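Local coordinates for protein 16S rRNA methylase (Uncultured bacterium, PDB 7JLZ) that probably methylates adenine 1408 of 16S ribosomal RNA in the 30S subunit, a modification linked to aminoglycoside resistance, at residues A[27-32]-A[95-100]; A[89-94]-A[122-127]; A[149-154]-A[161-166]; A[172-177]-A[205-210]. All coordinates share one frame; numbering follows the deposited sequence. Where two conformers were deposited one is given.

Interactions 1 and 4 both belong to the seven-stranded mixed sheet. Interaction 1 joins two parallel strands, 26-31 and 94-100, near the centre of the chain and is buried almost throughout, acids included; interaction 4 joins the antiparallel strands 205-211 and 172-179 at the sheet's border, where partly exposed Phe177 and His173 and charged Glu176 and Lys210 surround a buried Phe209. Interaction 2, centred about 10 Å from interaction 1, is the turn that leads into strand 94-100, held mostly by backbone bonds. Interaction 3, farthest out, has no polar bond between its segments; its leucines meet helix 156-168, and Leu151 and Leu154 also touch Phe177, and Leu151 Tyr205, of interaction 4.

Interaction 1. Residues A[27-32]-A[95-100]; sequences VEVDLG and DKLTII
Strands 27-31 and 96-100 run parallel, 14° apart, as central neighbours in the Rossmann-like methyltransferase sheet. The tightly packed side carries Val29, Leu31, Leu97 and Ile99. Leu97, its CG anti to the backbone N (chi1 174°), brings its CD1 tip within 3.8 Å of Val29 CG1 and also against Leu31 CG. Val29 and Leu97 lie alongside each other, whereas Leu31 crosses Leu97 obliquely; helix 120-124 closes over Leu97 and Ile99. Between the strands the amide bonds straighten toward the C-terminal end: Val29 N to Lys96 O is somewhat bent, while Leu31 N reaches Thr98 O at 2.8 Å and 176°. At the other end Asp95 OD2 accepts the Val27 N-H at 2.8 Å through its anti lone pair.

The polar side, which holds a water and opens to solvent at the partly exposed Lys96, carries Glu28, Asp30, Lys96 and Thr98. Glu28 and the fully extended Lys96 run side by side, with Glu28 OE1 3.4 Å from Lys96 CD, so that the carboxyl group lies against the methylenes and the ammonium continues past it to a salt bridge with Glu132. A water donates to Glu28 OE2 at 2.5 Å and accepts from Lys96 NZ at 2.8 Å; it also bonds Thr98 OG1. Glu28 OE2 and Asp30 OD1 are only 2.6 Å apart, while Tyr38 of helix 37-45 touches both side chains. Such crowding of buried acids implies that one of the two carboxyl groups is probably protonated, its pKa perhaps raised, while the nearby Lys96 may ease the remaining charge.

Interaction 2. Residues A[89-94]-A[122-127]; sequences ELLGTA and SNILKS
Leu90 to Thr93 form a type II turn in which Gly92 takes positive phi (75°), and Ile124 sets CG2 anti to its backbone N, which turns that methyl to the Ala94 CB at 3.7 Å. The other branch, CG1, approaches Leu91 CD2. Thr93, with chi1 67°, folds OG1 back onto Leu90 O at 2.7 Å, from above the carbonyl plane, and so braces the turn from within.

Facing it is the end of helix 120-124, whose last carbonyls take amides of the turn. Gly92 N bonds Asn123 O at 2.8 Å, bent to 134°, and Ala94 N bonds Ile124 O more linearly, both in the carbonyl plane. Lys126 N then returns a nearly straight bond of 2.9 Å to Ala94 O. Lys126 itself lies extended across the turn, CG near Gly92 O and CE 3.6 Å from Thr93 O, and its NZ makes a weak, long ion pair with Asp95. Phe86 touches both Leu91 and Ile124 from outside the two segments.

Leu125 leaves the helix and pairs with Ala94 in a single parallel bridge, an arrangement that fits the helix-to-strand connection of an alpha/beta Rossmann-like sheet.

Interaction 3. Residues A[149-154]-A[161-166]; sequences LELENL and STVIPI
The irregular chain of 149-154 curls past one side of helix 156-168 without pairing to it, the nearest CA atoms, those of Leu149 and Val163, being 7.4 Å apart. This is loop-on-helix packing at the border of the Rossmann-like methyltransferase fold, where the chain passes from strand 129-135 into the helix. The helix is not regular here: a wider pi-type turn spans 161-163 and a kink follows at Pro165, whose ring nitrogen has no hydrogen to give the preceding turn. Ile166 N resumes the bonding, donating to Thr162 O at 3.2 Å.

Three leucines of the loop meet one face of the helix by apolar contact. Leu149 carries most of it: with CG anti to the carbonyl carbon (chi1 -73°), it directs CD2 at the helix, and there the branch slides past Thr162 CG2 at 4.0 Å, running in the opposite direction. Val163 offers CG2, the branch anti to its carbonyl carbon, to Leu151, which crosses it obliquely with CD2 at 3.9 Å; Leu154 CD1 lies more loosely against the same methyl. Beyond the segments, Leu149 and Leu151 rest on Leu135, Leu151 and Leu154 on Phe177, and Tyr158 touches both Leu149 and Val163. The closest approach is made tip to tip, by Leu149 CD2 and Ile166 CD1 at 3.6 Å.

Interaction 4. Residues A[172-177]-A[205-210]; sequences LHLTEF and YQLKFK
A classic beta bulge interrupts the antiparallel pairing of strands 172-179 and 205-211, the last two strands of the Rossmann-like methyltransferase sheet. Thr175 and Glu176 both face Lys208, whose carbonyl O accepts Thr175 N at 2.8 Å and Glu176 N at 3.3 Å, each donor above the carbonyl plane. The hydroxyl of Thr175 adds a weak bond to the same oxygen, its OG1 set between backbone N and carbonyl carbon (chi1 65°). On the far side of the bulge, His173 N meets Lys210 O almost head-on at 175°.

One side of the sheet is apolar. Leu172 crosses Phe209 at about a right angle, CB against CD2, while Leu174 CD1 sits off-centre over the Phe209 ring, 4.1 Å from its centroid; Phe167 of helix 156-168 also meets that ring. The other side is charged: Glu176 and Lys208 extend alongside each other, yet OE1 and NZ remain 4.2 Å apart, beyond a salt bridge. Farther along the apolar side, the Phe177 and Tyr205 rings are near parallel (16°) but slid until they barely overlap. Phe177 CZ lies 3.6 Å from Tyr205 CD1, and Leu207 CG meets the Phe177 ring at its edge, 3.7 Å from CD1.

Interaction 1. Residues A[27-32]-A[95-100]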
# COMPACT_ATOMS: atom_id res chain seq x y z
N VAL A 27 0.98 -11.60 -6.21
CA VAL A 27 0.04 -10.48 -6.23
C VAL A 27 0.45 -9.51 -5.14
O VAL A 27 0.76 -9.93 -4.01
CB VAL A 27 -1.41 -10.95 -6.04
CG1 VAL A 27 -2.36 -9.76 -5.94
CG2 VAL A 27 -1.82 -11.88 -7.18
N GLU A 28 0.50 -8.22 -5.48
CA GLU A 28 0.80 -7.17 -4.52
C GLU A 28 -0.31 -6.14 -4.53
O GLU A 28 -0.75 -5.69 -5.60
CB GLU A 28 2.15 -6.50 -4.84
CG GLU A 28 2.42 -5.31 -3.91
CD GLU A 28 3.84 -4.79 -4.03
OE1 GLU A 28 4.75 -5.59 -4.31
OE2 GLU A 28 4.03 -3.56 -3.84
N VAL A 29 -0.79 -5.77 -3.35
CA VAL A 29 -1.80 -4.73 -3.19
C VAL A 29 -1.11 -3.51 -2.61
O VAL A 29 -0.38 -3.62 -1.61
CB VAL A 29 -2.95 -5.20 -2.28
CG1 VAL A 29 -3.87 -4.04 -1.94
CG2 VAL A 29 -3.71 -6.37 -2.97
N ASP A 30 -1.36 -2.34 -3.20
CA ASP A 30 -0.66 -1.10 -2.87
C ASP A 30 -1.67 -0.04 -2.43
O ASP A 30 -2.52 0.38 -3.22
CB ASP A 30 0.13 -0.60 -4.08
CG ASP A 30 1.23 -1.55 -4.45
OD1 ASP A 30 1.99 -1.93 -3.54
OD2 ASP A 30 1.32 -1.95 -5.63
N LEU A 31 -1.56 0.41 -1.18
CA LEU A 31 -2.46 1.40 -0.61
C LEU A 31 -1.70 2.67 -0.32
O LEU A 31 -0.54 2.62 0.09
CB LEU A 31 -3.08 0.90 0.69
CG LEU A 31 -3.67 -0.50 0.67
CD1 LEU A 31 -4.25 -0.81 2.04
CD2 LEU A 31 -4.72 -0.56 -0.42
N GLY A 32 -2.35 3.81 -0.52
CA GLY A 32 -1.73 5.08 -0.19
C GLY A 32 -0.79 5.63 -1.24
O GLY A 32 0.09 6.44 -0.91
N ASP A 95 0.09 -11.55 -1.82
CA ASP A 95 1.36 -12.03 -1.31
C ASP A 95 2.14 -10.92 -0.62
O ASP A 95 2.94 -11.18 0.29
CB ASP A 95 2.19 -12.63 -2.44
CG ASP A 95 1.50 -13.80 -3.11
OD1 ASP A 95 1.39 -14.87 -2.47
OD2 ASP A 95 1.05 -13.64 -4.27
N LYS A 96 1.92 -9.68 -1.05
CA LYS A 96 2.54 -8.52 -0.41
C LYS A 96 1.54 -7.38 -0.38
O LYS A 96 0.82 -7.16 -1.35
CB LYS A 96 3.81 -8.07 -1.13
CG LYS A 96 4.51 -6.93 -0.38
CD LYS A 96 5.71 -6.37 -1.11
CE LYS A 96 6.38 -5.30 -0.25
NZ LYS A 96 7.56 -4.69 -0.91
N LEU A 97 1.51 -6.67 0.75
CA LEU A 97 0.67 -5.50 0.95
C LEU A 97 1.60 -4.36 1.32
O LEU A 97 2.30 -4.43 2.33
CB LEU A 97 -0.35 -5.74 2.07
CG LEU A 97 -1.20 -4.55 2.49
CD1 LEU A 97 -2.04 -4.03 1.34
CD2 LEU A 97 -2.09 -4.96 3.67
N THR A 98 1.61 -3.32 0.50
CA THR A 98 2.40 -2.13 0.79
C THR A 98 1.46 -0.98 1.13
O THR A 98 0.51 -0.70 0.38
CB THR A 98 3.33 -1.79 -0.38
OG1 THR A 98 4.25 -2.87 -0.56
CG2 THR A 98 4.14 -0.49 -0.10
N ILE A 99 1.71 -0.33 2.27
CA ILE A 99 0.85 0.71 2.80
C ILE A 99 1.70 1.97 2.95
O ILE A 99 2.57 2.03 3.83
CB ILE A 99 0.23 0.33 4.15
CG1 ILE A 99 -0.49 -1.03 4.06
CG2 ILE A 99 -0.73 1.41 4.59
CD1 ILE A 99 -0.94 -1.55 5.42
N ILE A 100 1.48 2.96 2.09
CA ILE A 100 2.18 4.24 2.18
C ILE A 100 1.22 5.18 2.89
O ILE A 100 0.32 5.77 2.28
CB ILE A 100 2.61 4.76 0.81
CG1 ILE A 100 3.42 3.67 0.09
CG2 ILE A 100 3.42 6.06 0.97
CD1 ILE A 100 3.68 3.95 -1.37
O HOH W 1 6.12 -2.93 -2.60

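Interaction 2. Residues A[89-94]-A[122-127]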
# COMPACT_ATOMS: atom_id res chain seq x y z
N GLU A 89 -13.67 -8.90 -2.79
CA GLU A 89 -12.97 -9.71 -3.78
C GLU A 89 -11.48 -9.77 -3.54
O GLU A 89 -10.83 -10.74 -3.96
CB GLU A 89 -13.23 -9.15 -5.19
CG GLU A 89 -14.69 -9.18 -5.66
CD GLU A 89 -15.40 -7.84 -5.46
OE1 GLU A 89 -15.01 -7.08 -4.54
OE2 GLU A 89 -16.36 -7.55 -6.21
N LEU A 90 -10.90 -8.76 -2.89
CA LEU A 90 -9.45 -8.72 -2.70
C LEU A 90 -8.99 -9.27 -1.36
O LEU A 90 -7.78 -9.36 -1.14
CB LEU A 90 -8.95 -7.28 -2.86
CG LEU A 90 -9.06 -6.81 -4.32
CD1 LEU A 90 -8.63 -5.36 -4.45
CD2 LEU A 90 -8.21 -7.70 -5.23
N LEU A 91 -9.90 -9.65 -0.47
CA LEU A 91 -9.46 -10.20 0.79
C LEU A 91 -8.81 -11.56 0.56
O LEU A 91 -9.30 -12.38 -0.22
CB LEU A 91 -10.62 -10.31 1.78
CG LEU A 91 -11.27 -8.97 2.19
CD1 LEU A 91 -12.49 -9.21 3.09
CD2 LEU A 91 -10.26 -8.05 2.88
N GLY A 92 -7.68 -11.79 1.23
CA GLY A 92 -6.98 -13.05 1.13
C GLY A 92 -6.20 -13.26 -0.15
O GLY A 92 -5.81 -14.40 -0.43
N THR A 93 -5.94 -12.21 -0.93
CA THR A 93 -5.35 -12.36 -2.26
C THR A 93 -3.89 -11.94 -2.36
O THR A 93 -3.24 -12.29 -3.35
CB THR A 93 -6.14 -11.56 -3.32
OG1 THR A 93 -6.02 -10.15 -3.07
CG2 THR A 93 -7.62 -11.96 -3.33
N ALA A 94 -3.36 -11.18 -1.40
CA ALA A 94 -2.08 -10.50 -1.57
C ALA A 94 -0.93 -11.30 -0.99
O ALA A 94 -0.94 -11.66 0.19
CB ALA A 94 -2.12 -9.12 -0.92
N SER A 122 -4.28 -7.73 7.99
CA SER A 122 -4.03 -9.16 7.99
C SER A 122 -4.99 -9.89 7.06
O SER A 122 -4.62 -10.92 6.48
CB SER A 122 -4.14 -9.71 9.41
OG SER A 122 -3.20 -10.75 9.61
N ASN A 123 -6.20 -9.37 6.87
CA ASN A 123 -7.18 -10.08 6.05
C ASN A 123 -6.97 -9.86 4.55
O ASN A 123 -7.46 -10.66 3.76
CB ASN A 123 -8.60 -9.69 6.46
CG ASN A 123 -9.03 -10.40 7.74
OD1 ASN A 123 -8.21 -11.00 8.44
ND2 ASN A 123 -10.31 -10.34 8.05
N ILE A 124 -6.27 -8.80 4.15
CA ILE A 124 -5.86 -8.71 2.75
C ILE A 124 -4.79 -9.76 2.44
O ILE A 124 -4.75 -10.32 1.33
CB ILE A 124 -5.37 -7.28 2.45
CG1 ILE A 124 -6.54 -6.29 2.51
CG2 ILE A 124 -4.65 -7.21 1.08
CD1 ILE A 124 -6.07 -4.80 2.49
N LEU A 125 -3.92 -10.05 3.40
CA LEU A 125 -2.74 -10.86 3.16
C LEU A 125 -3.05 -12.35 3.13
O LEU A 125 -3.88 -12.83 3.91
CB LEU A 125 -1.69 -10.60 4.24
CG LEU A 125 -0.91 -9.31 4.11
CD1 LEU A 125 -0.12 -9.05 5.37
CD2 LEU A 125 -0.00 -9.44 2.91
N LYS A 126 -2.35 -13.07 2.26
CA LYS A 126 -2.29 -14.52 2.38
C LYS A 126 -1.50 -14.89 3.63
O LYS A 126 -0.75 -14.07 4.17
CB LYS A 126 -1.61 -15.13 1.15
CG LYS A 126 -2.29 -14.88 -0.17
CD LYS A 126 -1.58 -15.66 -1.25
CE LYS A 126 -2.34 -15.66 -2.55
NZ LYS A 126 -1.64 -16.51 -3.56
N SER A 127 -1.64 -16.15 4.06
CA SER A 127 -1.09 -16.56 5.35
C SER A 127 0.41 -16.25 5.46
O SER A 127 0.88 -15.74 6.48
CB SER A 127 -1.36 -18.04 5.61
OG SER A 127 -0.82 -18.85 4.58

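Interaction 3. Residues A[149-154]-A[161-166]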
# COMPACT_ATOMS: atom_id res chain seq x y z
N LEU A 149 5.18 8.08 16.21
CA LEU A 149 6.34 7.25 16.47
C LEU A 149 7.61 8.07 16.30
O LEU A 149 7.75 8.81 15.32
CB LEU A 149 6.37 6.05 15.52
CG LEU A 149 5.38 4.92 15.76
CD1 LEU A 149 5.41 3.95 14.60
CD2 LEU A 149 5.69 4.21 17.07
N GLU A 150 8.53 7.95 17.25
CA GLU A 150 9.80 8.68 17.24
C GLU A 150 10.89 7.71 16.78
O GLU A 150 11.51 7.01 17.58
CB GLU A 150 10.09 9.27 18.61
CG GLU A 150 9.28 10.52 18.94
CD GLU A 150 9.91 11.80 18.42
OE1 GLU A 150 9.51 12.28 17.33
OE2 GLU A 150 10.83 12.33 19.09
N LEU A 151 11.14 7.70 15.46
CA LEU A 151 12.03 6.74 14.83
C LEU A 151 13.39 7.31 14.45
O LEU A 151 14.24 6.56 13.96
CB LEU A 151 11.36 6.15 13.59
CG LEU A 151 10.03 5.46 13.87
CD1 LEU A 151 9.33 5.08 12.57
CD2 LEU A 151 10.25 4.24 14.75
N GLU A 152 13.62 8.61 14.67
CA GLU A 152 14.83 9.27 14.16
C GLU A 152 16.09 8.66 14.76
O GLU A 152 17.10 8.49 14.07
CB GLU A 152 14.77 10.77 14.46
CG GLU A 152 13.57 11.52 13.86
CD GLU A 152 12.24 11.27 14.59
OE1 GLU A 152 12.23 11.23 15.84
OE2 GLU A 152 11.21 11.10 13.90
N ASN A 153 16.05 8.34 16.05
CA ASN A 153 17.21 7.85 16.78
C ASN A 153 16.83 6.56 17.49
O ASN A 153 16.90 6.44 18.72
CB ASN A 153 17.72 8.92 17.74
CG ASN A 153 18.18 10.17 17.02
OD1 ASN A 153 17.41 11.11 16.82
ND2 ASN A 153 19.44 10.18 16.61
N LEU A 154 16.44 5.57 16.69
CA LEU A 154 15.85 4.35 17.21
C LEU A 154 16.80 3.64 18.17
O LEU A 154 17.99 3.49 17.89
CB LEU A 154 15.49 3.42 16.05
CG LEU A 154 14.86 2.10 16.51
CD1 LEU A 154 13.44 2.34 17.02
CD2 LEU A 154 14.88 1.05 15.41
N SER A 161 9.69 -1.72 23.37
CA SER A 161 8.61 -1.32 24.25
C SER A 161 7.51 -0.53 23.55
O SER A 161 6.40 -0.46 24.06
CB SER A 161 9.14 -0.49 25.42
OG SER A 161 9.35 0.85 25.03
N THR A 162 7.80 0.05 22.39
CA THR A 162 6.80 0.88 21.73
C THR A 162 6.50 0.42 20.32
O THR A 162 5.35 0.14 19.98
CB THR A 162 7.24 2.35 21.72
OG1 THR A 162 7.34 2.82 23.06
CG2 THR A 162 6.23 3.19 20.94
N VAL A 163 7.54 0.33 19.48
CA VAL A 163 7.30 0.07 18.06
C VAL A 163 6.70 -1.32 17.86
O VAL A 163 5.63 -1.46 17.27
CB VAL A 163 8.59 0.24 17.25
CG1 VAL A 163 8.31 -0.04 15.77
CG2 VAL A 163 9.12 1.64 17.43
N ILE A 164 7.39 -2.36 18.33
CA ILE A 164 6.92 -3.72 18.09
C ILE A 164 5.53 -3.95 18.67
O ILE A 164 4.67 -4.50 17.96
CB ILE A 164 7.97 -4.74 18.57
CG1 ILE A 164 9.19 -4.72 17.64
CG2 ILE A 164 7.38 -6.14 18.62
CD1 ILE A 164 10.42 -5.41 18.25
N PRO A 165 5.22 -3.55 19.92
CA PRO A 165 3.87 -3.83 20.45
C PRO A 165 2.75 -3.15 19.67
O PRO A 165 1.67 -3.75 19.51
CB PRO A 165 3.94 -3.31 21.89
CG PRO A 165 5.39 -3.31 22.24
CD PRO A 165 6.10 -2.97 20.96
N ILE A 166 2.97 -1.92 19.19
CA ILE A 166 1.93 -1.23 18.43
C ILE A 166 1.47 -2.07 17.25
O ILE A 166 0.27 -2.14 16.94
CB ILE A 166 2.44 0.15 17.97
CG1 ILE A 166 2.38 1.15 19.13
CG2 ILE A 166 1.64 0.65 16.78
CD1 ILE A 166 3.09 2.45 18.86

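Interaction 4. Residues A[172-177]-A[205-210]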
# COMPACT_ATOMS: atom_id res chain seq x y z
N LEU A 172 0.85 -8.09 13.31
CA LEU A 172 2.02 -7.91 12.46
C LEU A 172 3.28 -8.05 13.29
O LEU A 172 3.43 -7.36 14.30
CB LEU A 172 1.99 -6.54 11.77
CG LEU A 172 0.83 -6.35 10.79
CD1 LEU A 172 0.76 -4.90 10.32
CD2 LEU A 172 0.96 -7.32 9.61
N HIS A 173 4.17 -8.94 12.86
CA HIS A 173 5.45 -9.14 13.52
C HIS A 173 6.55 -8.46 12.71
O HIS A 173 6.74 -8.79 11.53
CB HIS A 173 5.73 -10.63 13.69
CG HIS A 173 7.08 -10.91 14.22
ND1 HIS A 173 8.14 -11.25 13.42
CD2 HIS A 173 7.56 -10.89 15.49
CE1 HIS A 173 9.21 -11.43 14.16
NE2 HIS A 173 8.89 -11.22 15.43
N LEU A 174 7.26 -7.53 13.33
CA LEU A 174 8.25 -6.73 12.60
C LEU A 174 9.46 -7.58 12.22
O LEU A 174 10.05 -8.26 13.07
CB LEU A 174 8.68 -5.54 13.45
CG LEU A 174 9.76 -4.64 12.84
CD1 LEU A 174 9.15 -3.78 11.75
CD2 LEU A 174 10.46 -3.79 13.90
N THR A 175 9.83 -7.53 10.94
CA THR A 175 11.01 -8.22 10.45
C THR A 175 12.10 -7.30 9.93
O THR A 175 13.26 -7.71 9.92
CB THR A 175 10.64 -9.21 9.33
OG1 THR A 175 10.15 -8.50 8.20
CG2 THR A 175 9.58 -10.21 9.81
N GLU A 176 11.76 -6.09 9.51
CA GLU A 176 12.75 -5.16 8.97
C GLU A 176 12.34 -3.74 9.31
O GLU A 176 11.14 -3.41 9.35
CB GLU A 176 12.89 -5.29 7.45
CG GLU A 176 13.44 -6.60 6.95
CD GLU A 176 13.91 -6.51 5.52
OE1 GLU A 176 14.19 -5.38 5.06
OE2 GLU A 176 14.01 -7.56 4.85
N PHE A 177 13.34 -2.90 9.52
CA PHE A 177 13.13 -1.47 9.70
C PHE A 177 14.29 -0.74 9.04
O PHE A 177 15.43 -1.17 9.16
CB PHE A 177 13.08 -1.08 11.19
CG PHE A 177 13.17 0.40 11.44
CD1 PHE A 177 12.04 1.19 11.44
CD2 PHE A 177 14.40 1.00 11.69
CE1 PHE A 177 12.13 2.56 11.67
CE2 PHE A 177 14.50 2.36 11.92
CZ PHE A 177 13.36 3.13 11.91
N TYR A 205 10.55 6.26 6.43
CA TYR A 205 10.94 4.98 6.98
C TYR A 205 10.12 3.88 6.32
O TYR A 205 8.98 4.09 5.91
CB TYR A 205 10.73 4.92 8.49
CG TYR A 205 11.48 6.01 9.21
CD1 TYR A 205 12.82 5.86 9.55
CD2 TYR A 205 10.85 7.21 9.53
CE1 TYR A 205 13.51 6.86 10.20
CE2 TYR A 205 11.53 8.22 10.17
CZ TYR A 205 12.85 8.04 10.51
OH TYR A 205 13.52 9.05 11.15
N GLN A 206 10.75 2.71 6.22
CA GLN A 206 10.16 1.50 5.67
C GLN A 206 10.19 0.43 6.76
O GLN A 206 11.23 0.18 7.35
CB GLN A 206 10.98 1.05 4.47
CG GLN A 206 10.37 -0.01 3.59
CD GLN A 206 11.31 -0.38 2.45
OE1 GLN A 206 12.43 -0.84 2.69
NE2 GLN A 206 10.87 -0.16 1.22
N LEU A 207 9.05 -0.20 7.00
CA LEU A 207 8.95 -1.26 8.00
C LEU A 207 8.31 -2.45 7.31
O LEU A 207 7.33 -2.28 6.57
CB LEU A 207 8.10 -0.83 9.20
CG LEU A 207 8.65 0.18 10.21
CD1 LEU A 207 8.74 1.58 9.61
CD2 LEU A 207 7.81 0.20 11.47
N LYS A 208 8.86 -3.65 7.52
CA LYS A 208 8.30 -4.87 6.95
C LYS A 208 7.87 -5.80 8.06
O LYS A 208 8.49 -5.85 9.12
CB LYS A 208 9.30 -5.59 6.03
CG LYS A 208 9.67 -4.72 4.82
CD LYS A 208 10.53 -5.45 3.81
CE LYS A 208 10.81 -4.55 2.60
NZ LYS A 208 11.76 -5.17 1.63
N PHE A 209 6.80 -6.54 7.80
CA PHE A 209 6.20 -7.42 8.78
C PHE A 209 5.79 -8.72 8.11
O PHE A 209 5.60 -8.79 6.89
CB PHE A 209 4.94 -6.82 9.43
CG PHE A 209 5.12 -5.41 9.94
CD1 PHE A 209 5.04 -4.32 9.08
CD2 PHE A 209 5.34 -5.18 11.28
CE1 PHE A 209 5.19 -3.04 9.55
CE2 PHE A 209 5.49 -3.90 11.76
CZ PHE A 209 5.41 -2.83 10.89
N LYS A 210 5.66 -9.75 8.93
CA LYS A 210 4.90 -10.93 8.55
C LYS A 210 3.77 -11.12 9.55
O LYS A 210 3.71 -10.45 10.59
CB LYS A 210 5.80 -12.17 8.47
CG LYS A 210 6.65 -12.41 9.70
CD LYS A 210 7.44 -13.71 9.54
CE LYS A 210 8.38 -13.94 10.72
NZ LYS A 210 9.11 -15.24 10.58